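Long-range contacts in annexin B22 (Schistosoma mansoni, PDB 4MDU), which binds acidic phospholipid membranes in a calcium-dependent manner and aggregates liposomes, probably promotes membrane fusion, and may give structural integrity to the parasite's tegument: residues S14-F19 with R244-L249; A40-L45 with K79-Q84; S95-K100 with G349-T354. All coordinates share one frame; numbering follows the deposited sequence.

Interaction 1 (S14-F19 with R244-L249)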
loop_
_atom_site.group_PDB
_atom_site.type_symbol
_atom_site.label_atom_id
_atom_site.label_comp_id
_atom_site.label_asym_id
_atom_site.label_seq_id
_atom_site.Cartn_x
_atom_site.Cartn_y
_atom_site.Cartn_z
ATOM N N SER B 14 7.849 19.099 19.556
ATOM C CA SER B 14 6.909 20.180 19.799
ATOM C C SER B 14 5.803 19.737 20.759
ATOM O O SER B 14 5.304 18.619 20.645
ATOM C CB SER B 14 6.306 20.652 18.480
ATOM O OG SER B 14 4.937 20.965 18.676
ATOM N N LEU B 15 5.400 20.620 21.678
ATOM C CA LEU B 15 4.372 20.290 22.675
ATOM C C LEU B 15 3.021 19.955 22.060
ATOM O O LEU B 15 2.147 19.373 22.712
ATOM C CB LEU B 15 4.193 21.418 23.687
ATOM C CG LEU B 15 4.512 21.025 25.125
ATOM C CD1 LEU B 15 6.013 20.784 25.243
ATOM C CD2 LEU B 15 4.060 22.120 26.080
ATOM N N ILE B 16 2.842 20.323 20.800
ATOM C CA ILE B 16 1.596 20.017 20.133
ATOM C C ILE B 16 1.312 18.498 20.086
ATOM O O ILE B 16 0.153 18.087 19.991
ATOM C CB ILE B 16 1.579 20.614 18.728
ATOM C CG1 ILE B 16 0.140 20.779 18.250
ATOM C CG2 ILE B 16 2.398 19.750 17.781
ATOM C CD1 ILE B 16 -0.045 21.949 17.318
ATOM N N HIS B 17 2.360 17.677 20.179
ATOM C CA HIS B 17 2.200 16.203 20.225
ATOM C C HIS B 17 1.961 15.652 21.632
ATOM O O HIS B 17 1.738 14.454 21.803
ATOM C CB HIS B 17 3.439 15.481 19.673
ATOM C CG HIS B 17 3.867 15.944 18.315
ATOM N ND1 HIS B 17 3.189 15.604 17.165
ATOM C CD2 HIS B 17 4.919 16.703 17.925
ATOM C CE1 HIS B 17 3.803 16.137 16.123
ATOM N NE2 HIS B 17 4.852 16.816 16.558
ATOM N N SER B 18 2.010 16.526 22.629
ATOM C CA SER B 18 2.219 16.103 24.002
ATOM C C SER B 18 0.973 15.702 24.764
ATOM O O SER B 18 1.070 15.032 25.787
ATOM C CB SER B 18 2.936 17.206 24.773
ATOM O OG SER B 18 4.334 17.089 24.632
ATOM N N PHE B 19 -0.192 16.107 24.283
ATOM C CA PHE B 19 -1.423 15.816 25.010
ATOM C C PHE B 19 -2.392 15.008 24.162
ATOM O O PHE B 19 -2.501 15.224 22.951
ATOM C CB PHE B 19 -2.082 17.120 25.453
ATOM C CG PHE B 19 -1.194 17.988 26.280
ATOM C CD1 PHE B 19 -1.158 17.850 27.659
ATOM C CD2 PHE B 19 -0.391 18.944 25.690
ATOM C CE1 PHE B 19 -0.339 18.656 28.435
ATOM C CE2 PHE B 19 0.434 19.756 26.461
ATOM C CZ PHE B 19 0.456 19.608 27.835
ATOM N N ARG B 244 -5.834 20.923 10.497
ATOM C CA ARG B 244 -6.337 21.184 11.845
ATOM C C ARG B 244 -5.392 20.573 12.859
ATOM O O ARG B 244 -4.777 19.558 12.581
ATOM C CB ARG B 244 -7.747 20.624 12.037
ATOM C CG ARG B 244 -8.781 21.237 11.121
ATOM C CD ARG B 244 -8.785 22.793 11.194
ATOM N NE ARG B 244 -9.695 23.320 10.181
ATOM C CZ ARG B 244 -9.387 24.241 9.276
ATOM N NH1 ARG B 244 -8.181 24.790 9.261
ATOM N NH2 ARG B 244 -10.305 24.625 8.394
ATOM N N THR B 245 -5.271 21.187 14.029
ATOM C CA THR B 245 -4.430 20.623 15.057
ATOM C C THR B 245 -5.048 19.307 15.546
ATOM O O THR B 245 -6.242 19.055 15.351
ATOM C CB THR B 245 -4.294 21.577 16.235
ATOM O OG1 THR B 245 -5.507 21.553 16.993
ATOM C CG2 THR B 245 -3.997 23.009 15.741
ATOM N N PRO B 246 -4.241 18.455 16.189
ATOM C CA PRO B 246 -4.846 17.191 16.612
ATOM C C PRO B 246 -6.072 17.442 17.493
ATOM O O PRO B 246 -7.074 16.746 17.357
ATOM C CB PRO B 246 -3.717 16.510 17.396
ATOM C CG PRO B 246 -2.461 17.124 16.834
ATOM C CD PRO B 246 -2.829 18.558 16.594
ATOM N N TYR B 247 -6.009 18.455 18.347
ATOM C CA TYR B 247 -7.131 18.769 19.241
ATOM C C TYR B 247 -8.396 19.180 18.480
ATOM O O TYR B 247 -9.488 18.645 18.734
ATOM C CB TYR B 247 -6.703 19.805 20.281
ATOM C CG TYR B 247 -5.324 19.488 20.821
ATOM C CD1 TYR B 247 -5.149 18.512 21.796
ATOM C CD2 TYR B 247 -4.194 20.125 20.323
ATOM C CE1 TYR B 247 -3.888 18.189 22.271
ATOM C CE2 TYR B 247 -2.933 19.812 20.793
ATOM C CZ TYR B 247 -2.788 18.836 21.768
ATOM O OH TYR B 247 -1.542 18.511 22.243
ATOM N N GLN B 248 -8.235 20.093 17.519
ATOM C CA GLN B 248 -9.337 20.526 16.652
ATOM C C GLN B 248 -9.943 19.374 15.840
ATOM O O GLN B 248 -11.165 19.324 15.660
ATOM C CB GLN B 248 -8.861 21.639 15.704
ATOM C CG GLN B 248 -9.954 22.232 14.817
ATOM C CD GLN B 248 -11.030 22.955 15.613
ATOM O OE1 GLN B 248 -10.782 23.453 16.712
ATOM N NE2 GLN B 248 -12.237 22.990 15.070
ATOM N N LEU B 249 -9.093 18.463 15.342
ATOM C CA LEU B 249 -9.556 17.327 14.540
ATOM C C LEU B 249 -10.438 16.423 15.373
ATOM O O LEU B 249 -11.468 15.925 14.918
ATOM C CB LEU B 249 -8.382 16.503 14.025
ATOM C CG LEU B 249 -8.063 16.682 12.559
ATOM C CD1 LEU B 249 -6.940 15.752 12.153
ATOM C CD2 LEU B 249 -9.311 16.421 11.757
#
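Tyr247, in the first turn of helix 246-260, pushes its phenol end between Ile16, in a short 3-10 turn, and Phe19, in the loop after it, and buries more surface here than any other residue of the pair. Among the apolar contacts, the CG1 branch of Ile16 packs against both Pro246 and Tyr247. Anti to the backbone N (chi1 -158°), Ile16 CG1 lies 4.1 Å from Tyr247 CE2 and just as far from Pro246 CD, the isoleucine and proline side chains crossing at about a right angle. Phe19 CB packs 3.8 Å from Tyr247 CE1. The phenylalanine ring offers its edge, with Tyr247 OH near its plane and 3.7 Å from Phe19 CD2.

Backbone oxygens of residues 14-19 also lie near the phenol: Tyr247 OH is 2.9 Å from Ile16 O, while Tyr247 CE1 comes within 3.3 Å of Phe19 O.

Each segment is also braced by its own hydrogen bonds. Ser14 OG accepts from Ile16 N in an ST turn, and Thr245 OG1 caps the helix by accepting from Gln248 N at a nearly straight 173°. His17 NE2 is hydrogen-bonded to Glu142 OE1, and His17 O to Arg290, which links the turn to helices 140-156 and 290-301. What results is the N-terminal segment of an annexin docked onto the N-capped start of a helix in the third repeat.

Interaction 2 (A40-L45 with K79-Q84)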
loop_
_atom_site.group_PDB
_atom_site.type_symbol
_atom_site.label_atom_id
_atom_site.label_comp_id
_atom_site.label_asym_id
_atom_site.label_seq_id
_atom_site.Cartn_x
_atom_site.Cartn_y
_atom_site.Cartn_z
ATOM N N ALA B 40 29.637 14.149 31.894
ATOM C CA ALA B 40 29.741 12.883 32.618
ATOM C C ALA B 40 29.390 11.706 31.712
ATOM O O ALA B 40 30.052 10.671 31.734
ATOM C CB ALA B 40 28.856 12.890 33.849
ATOM N N ASP B 41 28.345 11.868 30.908
ATOM C CA ASP B 41 27.970 10.824 29.961
ATOM C C ASP B 41 29.041 10.643 28.899
ATOM O O ASP B 41 29.396 9.516 28.545
ATOM C CB ASP B 41 26.622 11.143 29.320
ATOM C CG ASP B 41 25.470 10.804 30.229
ATOM O OD1 ASP B 41 25.628 9.865 31.033
ATOM O OD2 ASP B 41 24.421 11.468 30.140
ATOM N N ALA B 42 29.537 11.767 28.385
ATOM C CA ALA B 42 30.655 11.760 27.445
ATOM C C ALA B 42 31.817 10.935 27.994
ATOM O O ALA B 42 32.336 10.055 27.309
ATOM C CB ALA B 42 31.112 13.198 27.135
ATOM N N GLU B 43 32.222 11.233 29.229
ATOM C CA GLU B 43 33.321 10.516 29.869
ATOM C C GLU B 43 33.035 9.031 29.868
ATOM O O GLU B 43 33.866 8.234 29.442
ATOM C CB GLU B 43 33.536 10.984 31.312
ATOM C CG GLU B 43 34.391 12.235 31.460
ATOM C CD GLU B 43 34.857 12.460 32.895
ATOM O OE1 GLU B 43 34.542 11.621 33.767
ATOM O OE2 GLU B 43 35.543 13.475 33.151
ATOM N N ARG B 44 31.850 8.666 30.349
ATOM C CA ARG B 44 31.466 7.261 30.446
ATOM C C ARG B 44 31.482 6.555 29.094
ATOM O O ARG B 44 31.978 5.428 28.981
ATOM C CB ARG B 44 30.105 7.102 31.129
ATOM C CG ARG B 44 30.128 7.477 32.598
ATOM C CD ARG B 44 28.840 7.082 33.304
ATOM N NE ARG B 44 28.645 7.823 34.549
ATOM C CZ ARG B 44 27.864 8.895 34.665
ATOM N NH1 ARG B 44 27.199 9.351 33.609
ATOM N NH2 ARG B 44 27.746 9.508 35.837
ATOM N N LEU B 45 30.946 7.211 28.068
ATOM C CA LEU B 45 31.007 6.642 26.731
ATOM C C LEU B 45 32.464 6.448 26.350
ATOM O O LEU B 45 32.861 5.387 25.863
ATOM C CB LEU B 45 30.290 7.529 25.715
ATOM C CG LEU B 45 28.764 7.549 25.878
ATOM C CD1 LEU B 45 28.108 8.645 25.035
ATOM C CD2 LEU B 45 28.176 6.167 25.573
ATOM N N LYS B 79 32.925 16.076 21.914
ATOM C CA LYS B 79 33.736 16.668 20.854
ATOM C C LYS B 79 34.764 17.623 21.452
ATOM O O LYS B 79 35.960 17.496 21.207
ATOM C CB LYS B 79 32.845 17.403 19.849
ATOM C CG LYS B 79 33.535 17.810 18.553
ATOM C CD LYS B 79 33.749 16.615 17.637
ATOM C CE LYS B 79 34.290 17.043 16.282
ATOM N N SER B 80 34.289 18.572 22.250
ATOM C CA SER B 80 35.162 19.525 22.917
ATOM C C SER B 80 36.134 18.818 23.856
ATOM O O SER B 80 37.272 19.255 24.035
ATOM C CB SER B 80 34.330 20.513 23.723
ATOM O OG SER B 80 33.775 19.869 24.852
ATOM N N LEU B 81 35.672 17.720 24.445
ATOM C CA LEU B 81 36.427 17.007 25.466
ATOM C C LEU B 81 37.537 16.119 24.917
ATOM O O LEU B 81 38.574 15.957 25.556
ATOM C CB LEU B 81 35.488 16.153 26.316
ATOM C CG LEU B 81 35.413 16.478 27.806
ATOM C CD1 LEU B 81 35.074 17.955 28.014
ATOM C CD2 LEU B 81 34.391 15.572 28.495
ATOM N N TYR B 82 37.330 15.533 23.745
ATOM C CA TYR B 82 38.293 14.558 23.249
ATOM C C TYR B 82 38.772 14.839 21.838
ATOM O O TYR B 82 39.374 13.975 21.204
ATOM C CB TYR B 82 37.705 13.151 23.327
ATOM C CG TYR B 82 37.267 12.760 24.720
ATOM C CD1 TYR B 82 38.203 12.451 25.697
ATOM C CD2 TYR B 82 35.918 12.700 25.062
ATOM C CE1 TYR B 82 37.817 12.094 26.971
ATOM C CE2 TYR B 82 35.522 12.343 26.341
ATOM C CZ TYR B 82 36.480 12.039 27.290
ATOM O OH TYR B 82 36.112 11.679 28.564
ATOM N N LYS B 83 38.514 16.044 21.348
ATOM C CA LYS B 83 38.883 16.392 19.983
ATOM C C LYS B 83 38.503 15.259 19.036
ATOM O O LYS B 83 39.052 15.135 17.942
ATOM N N GLN B 84 37.559 14.431 19.467
ATOM C CA GLN B 84 37.110 13.306 18.670
ATOM C C GLN B 84 35.598 13.367 18.476
ATOM O O GLN B 84 34.868 13.909 19.306
ATOM C CB GLN B 84 37.536 11.982 19.313
#
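Tyr82 and Glu43 meet where the C-terminal part of helix 68-82 comes up to helix 38-48, with Ala42 beside them; these three residues bury the most surface here. Tyr82 points toward helix 38-48 and makes its closest contacts with its hydroxyl oxygen. Tyr82 OH lies 3.3 Å from Glu43 CA, which sits near the plane of the ring at its edge. The same oxygen is 3.4 Å from Glu43 CG, which a chi1 of -84° places anti to the carbonyl carbon, so the phenol end rests against the stem of the glutamate. On one face of the tyrosine ring Leu81 CB lies 3.7 Å above the plane, offset toward the rim. The ring also stacks with His46, one turn further along helix 38-48.

Glu43 crosses the tyrosine at about a right angle and runs on extended beyond CG, its carboxylate turned 58° from the ring plane. No hydrogen bond joins the two segments.

The bond to CB of Ala42 points toward the other helix. Ala42 CB meets Leu81 CD2 at 4.3 Å, and Ala42 O is 4.0 Å from Tyr82 CE2. Earlier in helix 68-82, Ser77 and Tyr78 also touch the alanine.

This is helix-helix packing within the all-helical first annexin repeat. Tyr82 is partly exposed, with its side chain about 8 Å from that of Met49, a ligand of an experimentally established calcium site.

Interaction 3 (S95-K100 with G349-T354)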
loop_
_atom_site.group_PDB
_atom_site.type_symbol
_atom_site.label_atom_id
_atom_site.label_comp_id
_atom_site.label_asym_id
_atom_site.label_seq_id
_atom_site.Cartn_x
_atom_site.Cartn_y
_atom_site.Cartn_z
ATOM N N SER B 95 29.901 -2.597 14.963
ATOM C CA SER B 95 29.603 -3.032 13.603
ATOM C C SER B 95 28.215 -3.636 13.489
ATOM O O SER B 95 27.494 -3.775 14.484
ATOM C CB SER B 95 30.650 -4.042 13.128
ATOM O OG SER B 95 30.810 -5.081 14.080
ATOM N N GLY B 96 27.842 -3.982 12.260
ATOM C CA GLY B 96 26.589 -4.663 12.002
ATOM C C GLY B 96 25.355 -3.875 12.387
ATOM O O GLY B 96 25.314 -2.650 12.253
ATOM N N ASP B 97 24.343 -4.592 12.864
ATOM C CA ASP B 97 23.074 -3.997 13.251
ATOM C C ASP B 97 23.230 -3.033 14.421
ATOM O O ASP B 97 22.521 -2.035 14.518
ATOM C CB ASP B 97 22.070 -5.086 13.612
ATOM C CG ASP B 97 21.704 -5.933 12.423
ATOM O OD1 ASP B 97 21.089 -7.006 12.613
ATOM O OD2 ASP B 97 22.046 -5.514 11.294
ATOM N N PHE B 98 24.161 -3.339 15.308
ATOM C CA PHE B 98 24.386 -2.483 16.445
ATOM C C PHE B 98 24.838 -1.118 15.948
ATOM O O PHE B 98 24.291 -0.094 16.350
ATOM C CB PHE B 98 25.440 -3.083 17.356
ATOM C CG PHE B 98 25.586 -2.362 18.656
ATOM C CD1 PHE B 98 24.501 -1.731 19.235
ATOM C CD2 PHE B 98 26.809 -2.324 19.304
ATOM C CE1 PHE B 98 24.635 -1.065 20.428
ATOM C CE2 PHE B 98 26.950 -1.660 20.505
ATOM C CZ PHE B 98 25.863 -1.029 21.068
ATOM N N ARG B 99 25.833 -1.103 15.066
ATOM C CA ARG B 99 26.300 0.156 14.480
ATOM C C ARG B 99 25.158 0.910 13.782
ATOM O O ARG B 99 25.014 2.119 13.947
ATOM C CB ARG B 99 27.462 -0.089 13.515
ATOM C CG ARG B 99 28.080 1.177 12.959
ATOM C CD ARG B 99 29.512 0.940 12.492
ATOM N NE ARG B 99 29.585 0.188 11.238
ATOM C CZ ARG B 99 30.720 -0.092 10.598
ATOM N NH1 ARG B 99 31.885 0.301 11.095
ATOM N NH2 ARG B 99 30.691 -0.775 9.463
ATOM N N LYS B 100 24.348 0.190 13.013
ATOM C CA LYS B 100 23.195 0.787 12.351
ATOM C C LYS B 100 22.323 1.548 13.348
ATOM O O LYS B 100 22.048 2.733 13.181
ATOM C CB LYS B 100 22.349 -0.290 11.672
ATOM C CG LYS B 100 22.583 -0.457 10.196
ATOM C CD LYS B 100 23.590 -1.550 9.913
ATOM C CE LYS B 100 23.745 -1.755 8.412
ATOM N NZ LYS B 100 22.414 -1.946 7.765
ATOM N N GLY B 349 20.744 -9.533 18.977
ATOM C CA GLY B 349 22.024 -8.883 19.144
ATOM C C GLY B 349 21.905 -7.611 19.956
ATOM O O GLY B 349 20.907 -7.385 20.628
ATOM N N ASP B 350 22.948 -6.789 19.898
ATOM C CA ASP B 350 22.995 -5.528 20.607
ATOM C C ASP B 350 21.954 -4.534 20.076
ATOM O O ASP B 350 21.580 -3.577 20.743
ATOM C CB ASP B 350 24.409 -4.971 20.497
ATOM C CG ASP B 350 25.393 -5.791 21.301
ATOM O OD1 ASP B 350 24.964 -6.330 22.335
ATOM O OD2 ASP B 350 26.573 -5.901 20.915
ATOM N N TYR B 351 21.507 -4.788 18.859
ATOM C CA TYR B 351 20.438 -4.052 18.229
ATOM C C TYR B 351 19.154 -4.304 19.019
ATOM O O TYR B 351 18.540 -3.368 19.531
ATOM C CB TYR B 351 20.343 -4.525 16.773
ATOM C CG TYR B 351 19.088 -4.182 16.030
ATOM C CD1 TYR B 351 18.681 -2.859 15.876
ATOM C CD2 TYR B 351 18.339 -5.173 15.425
ATOM C CE1 TYR B 351 17.541 -2.549 15.180
ATOM C CE2 TYR B 351 17.194 -4.874 14.723
ATOM C CZ TYR B 351 16.797 -3.555 14.607
ATOM O OH TYR B 351 15.655 -3.243 13.900
ATOM N N ARG B 352 18.768 -5.570 19.142
ATOM C CA ARG B 352 17.607 -5.936 19.957
ATOM C C ARG B 352 17.691 -5.277 21.332
ATOM O O ARG B 352 16.729 -4.670 21.822
ATOM C CB ARG B 352 17.527 -7.462 20.125
ATOM C CG ARG B 352 16.702 -7.919 21.333
ATOM C CD ARG B 352 16.192 -9.335 21.158
ATOM N NE ARG B 352 17.274 -10.311 21.169
ATOM C CZ ARG B 352 17.107 -11.608 20.921
ATOM N NH1 ARG B 352 15.887 -12.078 20.665
ATOM N NH2 ARG B 352 18.155 -12.430 20.945
ATOM N N ARG B 353 18.862 -5.391 21.942
ATOM C CA ARG B 353 19.078 -4.875 23.282
ATOM C C ARG B 353 18.863 -3.364 23.299
ATOM O O ARG B 353 18.219 -2.826 24.201
ATOM C CB ARG B 353 20.489 -5.227 23.746
ATOM C CG ARG B 353 20.761 -4.959 25.215
ATOM C CD ARG B 353 20.099 -6.008 26.127
ATOM N NE ARG B 353 19.298 -5.301 27.103
ATOM C CZ ARG B 353 17.993 -5.451 27.284
ATOM N NH1 ARG B 353 17.290 -6.349 26.604
ATOM N NH2 ARG B 353 17.401 -4.716 28.205
ATOM N N THR B 354 19.393 -2.685 22.290
ATOM C CA THR B 354 19.198 -1.243 22.173
ATOM C C THR B 354 17.714 -0.891 22.098
ATOM O O THR B 354 17.253 -0.012 22.808
ATOM C CB THR B 354 19.913 -0.659 20.946
ATOM O OG1 THR B 354 21.317 -0.955 21.009
ATOM C CG2 THR B 354 19.712 0.861 20.904
#
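Asp350 O is gripped twice by Thr354, one turn on in helix 349-358: by Thr354 OG1 at 2.6 Å and by Thr354 N at 2.8 Å, arriving from opposite faces of the carbonyl plane. The hydroxyl donates, and the bond helps fix its rotation. Thr354 OG1 also sits at the edge of the Phe98 ring, near its plane and 3.4 Å from Phe98 CE1.

Asp350 CB lies over one face of Phe98 in a CH-pi contact, 3.6 Å from the ring centroid and 20° off the normal. A chi1 of -171° puts Phe98 CG anti to the backbone N and next to Asp350 CB; Ile60 and Glu56 touch the phenylalanine too. Asp97 CB packs 3.6 Å from Tyr351 CB, while Asp97 OD2 is hydrogen-bonded to Thr307.

Over these short segments the two helices run roughly the same way, at 38° with their axes 7.3 Å apart at closest approach. Such packing joins the first and fourth annexin repeats, beside calcium sites: the Asp350 side chain is about 3 Å from that of the ligand Glu56, and the Tyr351 side chain about 4 Å from the ligand Gly306.

The three contacts tie together parts of one all-helical annexin chain at different ranges. Interaction 2 is local, joining helices 38-48 and 68-82 inside the first repeat, and it closes before interaction 3 opens. Interaction 3 then links helix 96-106 of that same repeat to helix 349-358 of the fourth. Their centres lie 22 Å apart and their nearest atoms about 9 Å. Interaction 1 brings the N-terminal segment to the third repeat, on the opposite side of the chain's centre from interaction 3, with centres 34 Å apart. The segments of interactions 1 and 3 alternate along the sequence, whereas interaction 2 falls between the two segments of interaction 1, centres 37 Å apart.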